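Local coordinates for protein rhamnogalacturonan endolyase YesW (Bacillus subtilis, PDB 2ZUX) that cleaves type I rhamnogalacturonan of plant cell walls by endo-type elimination, releasing oligosaccharides, in a reaction that requires calcium or manganese, at residues R223-P228 against R264-L269; E229-F234 against G302-L307. One frame throughout, in Å; residues are numbered along the deposited sequence.

Two neighbouring blades of the beta-propeller meet in both contacts. Followed from the N terminus, the chain leaves strand 193-198, runs through a long loop ending in 223-228, and passes directly into 229-234 on strand 230-235. After strand 241-246 it leaves this blade and enters the next at 264-269, where contact 1 closes a loop of 35 residues. It then completes strands 268-273, 281-286 and 293-300 before 302-307 returns to strand 230-235, where contact 2 closes a loop of 67 residues. The two closures cross instead of nesting. Contact 1 joins the loops flanking the blades, largely through water, whereas contact 2 joins their strands through apolar side chains.

Contact 1: R223-P228 against R264-L269; sequences RVLSGP and RVDRFL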
# COMPACT_ATOMS: atom_id res chain seq x y z
N ARG A 223 14.06 -9.46 -22.25
CA ARG A 223 13.36 -8.20 -22.01
C ARG A 223 12.37 -8.00 -23.13
O ARG A 223 12.51 -8.56 -24.22
CB ARG A 223 14.36 -7.05 -22.00
CG ARG A 223 15.41 -7.14 -20.91
CD ARG A 223 16.49 -6.12 -21.16
NE ARG A 223 17.59 -6.22 -20.21
CZ ARG A 223 17.64 -5.57 -19.05
NH1 ARG A 223 16.63 -4.78 -18.68
NH2 ARG A 223 18.70 -5.70 -18.26
N VAL A 224 11.34 -7.20 -22.87
CA VAL A 224 10.33 -6.92 -23.87
C VAL A 224 10.40 -5.44 -24.20
O VAL A 224 9.82 -4.61 -23.51
CB VAL A 224 8.92 -7.35 -23.39
CG1 VAL A 224 7.89 -7.11 -24.49
CG2 VAL A 224 8.93 -8.82 -22.97
N LEU A 225 11.16 -5.14 -25.26
CA LEU A 225 11.55 -3.78 -25.60
C LEU A 225 10.97 -3.32 -26.92
O LEU A 225 11.38 -2.29 -27.47
CB LEU A 225 13.08 -3.68 -25.62
CG LEU A 225 13.83 -4.06 -24.33
CD1 LEU A 225 15.34 -3.96 -24.53
CD2 LEU A 225 13.39 -3.21 -23.14
N SER A 226 9.99 -4.07 -27.43
CA SER A 226 9.33 -3.73 -28.69
C SER A 226 7.91 -4.29 -28.65
O SER A 226 7.55 -5.06 -27.75
CB SER A 226 10.08 -4.31 -29.88
OG SER A 226 10.15 -5.71 -29.76
N GLY A 227 7.10 -3.89 -29.63
CA GLY A 227 5.72 -4.35 -29.72
C GLY A 227 4.76 -3.44 -28.99
O GLY A 227 5.17 -2.56 -28.23
N PRO A 228 3.45 -3.65 -29.22
CA PRO A 228 2.42 -2.88 -28.52
C PRO A 228 2.50 -3.04 -27.01
O PRO A 228 2.97 -4.05 -26.49
CB PRO A 228 1.12 -3.50 -29.03
CG PRO A 228 1.47 -4.16 -30.33
CD PRO A 228 2.89 -4.60 -30.19
N ARG A 264 16.19 1.81 -17.83
CA ARG A 264 15.44 3.01 -17.45
C ARG A 264 14.05 3.08 -18.07
O ARG A 264 13.11 3.58 -17.43
CB ARG A 264 16.27 4.24 -17.80
CG ARG A 264 17.43 4.45 -16.85
CD ARG A 264 18.51 5.32 -17.47
NE ARG A 264 19.62 5.58 -16.55
CZ ARG A 264 20.58 4.71 -16.26
NH1 ARG A 264 20.61 3.50 -16.81
NH2 ARG A 264 21.54 5.08 -15.41
N VAL A 265 13.92 2.57 -19.29
CA VAL A 265 12.65 2.56 -20.02
C VAL A 265 11.55 1.83 -19.25
O VAL A 265 10.37 2.19 -19.38
CB VAL A 265 12.83 1.94 -21.43
CG1 VAL A 265 13.34 0.50 -21.35
CG2 VAL A 265 11.54 2.01 -22.25
N ASP A 266 11.92 0.84 -18.45
CA ASP A 266 10.94 -0.05 -17.83
C ASP A 266 10.83 0.16 -16.33
O ASP A 266 10.61 -0.78 -15.57
CB ASP A 266 11.25 -1.50 -18.18
CG ASP A 266 10.83 -1.89 -19.59
OD1 ASP A 266 10.08 -1.11 -20.24
OD2 ASP A 266 11.26 -2.97 -20.04
N ARG A 267 10.97 1.42 -15.91
CA ARG A 267 10.84 1.79 -14.50
C ARG A 267 9.45 2.35 -14.27
O ARG A 267 9.19 3.52 -14.54
CB ARG A 267 11.92 2.79 -14.11
CG ARG A 267 13.33 2.21 -14.17
CD ARG A 267 13.54 1.16 -13.10
NE ARG A 267 14.92 0.72 -13.07
CZ ARG A 267 15.52 0.20 -12.00
NH1 ARG A 267 14.85 0.07 -10.86
NH2 ARG A 267 16.79 -0.16 -12.06
N PHE A 268 8.55 1.50 -13.79
CA PHE A 268 7.14 1.87 -13.66
C PHE A 268 6.73 2.12 -12.23
O PHE A 268 7.22 1.46 -11.30
CB PHE A 268 6.25 0.76 -14.24
CG PHE A 268 6.48 0.49 -15.69
CD1 PHE A 268 5.91 1.32 -16.66
CD2 PHE A 268 7.30 -0.55 -16.10
CE1 PHE A 268 6.12 1.08 -18.02
CE2 PHE A 268 7.52 -0.80 -17.45
CZ PHE A 268 6.95 0.03 -18.41
N LEU A 269 5.80 3.06 -12.06
CA LEU A 269 5.04 3.24 -10.82
C LEU A 269 3.58 3.46 -11.19
O LEU A 269 3.24 3.59 -12.38
CB LEU A 269 5.58 4.42 -9.99
CG LEU A 269 7.06 4.40 -9.62
CD1 LEU A 269 7.48 5.76 -9.08
CD2 LEU A 269 7.33 3.28 -8.62
O HOH W 1 13.58 -4.16 -19.18
O HOH W 2 9.83 -1.89 -22.89
O HOH W 3 10.62 -5.78 -20.46
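Asp266 OD2 accepts hydrogen bonds from two bridging waters, 2.7 Å from water 1 and 2.9 Å from water 3, and through them reaches the loop 223-228. The contact illustrates how blades of a beta-propeller can be joined by their loops: 223-228 leads into strand 230-235 of one blade, while 264-269 carries a short 3-10 turn and enters the first strand of the next.

Water 1 accepts a bond from Arg223 NH1 and lies at the edge of the guanidinium, in its plane. Arginine and carboxylate therefore communicate through solvent, since Arg223 NH1 stands 5.8 Å from Asp266 OD2; the direct salt bridge of Arg223 is made to Asp145. Water 3 accepts a hydrogen bond from the backbone N-H of Val224. At the other carboxylate oxygen, water 2 lies 2.8 Å from Asp266 OD1 and also close to Val224 O, but OD1 is salt-bridged to Arg286 as well, whose NE binds Val265 O. Arg286 thus holds both the carboxylate and the turn before it, and its charge would probably help keep Asp266 ionised.

The side chain of Val224 is about 4 Å from that of Arg218, so the loop lies next to a residue of a rhamnose pocket, with the bound sugar itself about 10 Å from the Val224 side chain.

The apolar part is small. Leu225 turns its CG away from its own carbonyl carbon (chi1 -58°), and the tip then comes nearer to 264-269 than its CB bond would suggest; the Leu225 and Asp266 side chains cross obliquely, with CD2 beside OD2. Val265 meets the same methyl with CG1, which is placed between its backbone N and carbonyl carbon (chi1 60°). One leucine methyl consequently touches both partners, with Leu225 CD2 4.1 Å from Val265 CG1 and 3.8 Å from Asp266 OD2.

Contact 2: E229-F234 against G302-L307; sequences EYLTVF and GKLSKL
Strands 230-235 and 303-311 face each other from adjoining sheets without pairing: no hydrogen bond crosses between the segments, and at their nearest, Val233 CA and Leu304 CA are 8.3 Å apart. Such a gap has to be filled by side chains, and here a single leucine does most of the work.

Leu304 has its CG anti to the backbone N (chi1 -173°), which extends the side chain across the gap and presents its two methyls to different residues. CD2 meets CD2 of Leu231 at 4.2 Å, the two side chains crossing at about a right angle. CD1 of Leu304 lies 4.2 Å from CG2 of Val233, approached obliquely. Leu231 and Val233, two residues apart on one strand, both point toward the other segment, and Leu304 touches both; Thr232 between them points away and bonds through OG1 to Thr198 and Thr244 within its own sheet.

Neighbouring strands extend the apolar layer, with Ala245 against Leu304 and Tyr297 against Leu231. A salt bridge from Lys306 to Glu248 adds a polar link nearby. The side chain of Val233 also lies about 4 Å from that of Glu193, a ligand of a bound calcium ion. Aliphatic packing of this kind, face to face between successive four-stranded sheets, is characteristic of the blade interfaces of a beta-propeller.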
# COMPACT_ATOMS: atom_id res chain seq x y z
N GLU A 229 2.01 -2.03 -26.30
CA GLU A 229 1.86 -2.08 -24.86
C GLU A 229 0.46 -1.60 -24.53
O GLU A 229 -0.01 -0.64 -25.14
CB GLU A 229 2.87 -1.18 -24.17
CG GLU A 229 4.32 -1.55 -24.44
CD GLU A 229 5.29 -0.60 -23.77
OE1 GLU A 229 5.27 0.58 -24.14
OE2 GLU A 229 6.05 -1.04 -22.89
N TYR A 230 -0.20 -2.26 -23.58
CA TYR A 230 -1.59 -1.94 -23.28
C TYR A 230 -1.80 -1.59 -21.82
O TYR A 230 -0.99 -1.93 -20.95
CB TYR A 230 -2.52 -3.11 -23.66
CG TYR A 230 -2.33 -3.67 -25.04
CD1 TYR A 230 -2.34 -2.84 -26.16
CD2 TYR A 230 -2.16 -5.04 -25.23
CE1 TYR A 230 -2.15 -3.36 -27.45
CE2 TYR A 230 -1.98 -5.58 -26.51
CZ TYR A 230 -1.98 -4.73 -27.61
OH TYR A 230 -1.82 -5.24 -28.87
N LEU A 231 -2.91 -0.90 -21.57
CA LEU A 231 -3.43 -0.66 -20.23
C LEU A 231 -4.80 -1.31 -20.17
O LEU A 231 -5.65 -1.00 -21.01
CB LEU A 231 -3.54 0.84 -19.95
CG LEU A 231 -4.10 1.23 -18.58
CD1 LEU A 231 -3.22 0.70 -17.44
CD2 LEU A 231 -4.25 2.74 -18.49
N THR A 232 -5.02 -2.21 -19.21
CA THR A 232 -6.30 -2.90 -19.08
C THR A 232 -6.91 -2.67 -17.71
O THR A 232 -6.22 -2.68 -16.68
CB THR A 232 -6.14 -4.42 -19.31
OG1 THR A 232 -5.58 -4.64 -20.61
CG2 THR A 232 -7.48 -5.14 -19.23
N VAL A 233 -8.23 -2.46 -17.72
CA VAL A 233 -9.03 -2.50 -16.51
C VAL A 233 -9.78 -3.83 -16.53
O VAL A 233 -10.50 -4.13 -17.50
CB VAL A 233 -10.03 -1.33 -16.43
CG1 VAL A 233 -10.85 -1.39 -15.15
CG2 VAL A 233 -9.30 0.01 -16.53
N PHE A 234 -9.60 -4.63 -15.48
CA PHE A 234 -10.24 -5.93 -15.33
C PHE A 234 -11.34 -5.84 -14.28
O PHE A 234 -11.19 -5.16 -13.26
CB PHE A 234 -9.24 -6.99 -14.86
CG PHE A 234 -8.10 -7.27 -15.82
CD1 PHE A 234 -8.23 -8.22 -16.82
CD2 PHE A 234 -6.88 -6.62 -15.67
CE1 PHE A 234 -7.18 -8.51 -17.68
CE2 PHE A 234 -5.82 -6.90 -16.52
CZ PHE A 234 -5.96 -7.85 -17.53
N GLY A 302 -18.18 3.10 -17.94
CA GLY A 302 -17.72 2.05 -18.84
C GLY A 302 -16.60 2.43 -19.79
O GLY A 302 -16.23 1.64 -20.66
N LYS A 303 -16.04 3.64 -19.64
CA LYS A 303 -14.98 4.08 -20.54
C LYS A 303 -13.68 4.48 -19.84
O LYS A 303 -13.71 5.05 -18.74
CB LYS A 303 -15.45 5.19 -21.49
CG LYS A 303 -15.43 6.59 -20.91
CD LYS A 303 -15.24 7.67 -21.98
CE LYS A 303 -16.56 8.10 -22.60
NZ LYS A 303 -16.38 9.29 -23.49
N LEU A 304 -12.56 4.17 -20.48
CA LEU A 304 -11.26 4.63 -20.04
C LEU A 304 -10.93 5.91 -20.81
O LEU A 304 -10.99 5.93 -22.04
CB LEU A 304 -10.22 3.55 -20.32
CG LEU A 304 -8.78 3.70 -19.82
CD1 LEU A 304 -8.70 3.73 -18.30
CD2 LEU A 304 -7.95 2.55 -20.36
N SER A 305 -10.61 6.97 -20.08
CA SER A 305 -10.26 8.25 -20.69
C SER A 305 -8.94 8.79 -20.14
O SER A 305 -8.66 8.63 -18.95
CB SER A 305 -11.38 9.27 -20.49
OG SER A 305 -11.64 9.48 -19.11
N LYS A 306 -8.15 9.40 -21.00
CA LYS A 306 -6.90 10.03 -20.59
C LYS A 306 -7.15 11.48 -20.18
O LYS A 306 -7.83 12.22 -20.90
CB LYS A 306 -5.86 9.95 -21.70
CG LYS A 306 -4.52 10.55 -21.33
CD LYS A 306 -3.47 10.30 -22.40
CE LYS A 306 -3.68 11.19 -23.62
NZ LYS A 306 -2.50 11.15 -24.52
N LEU A 307 -6.61 11.89 -19.04
CA LEU A 307 -6.87 13.21 -18.47
C LEU A 307 -5.74 14.20 -18.73
O LEU A 307 -5.99 15.36 -19.07
CB LEU A 307 -7.10 13.11 -16.96
CG LEU A 307 -8.18 12.15 -16.48
CD1 LEU A 307 -8.20 12.16 -14.97
CD2 LEU A 307 -9.56 12.50 -17.05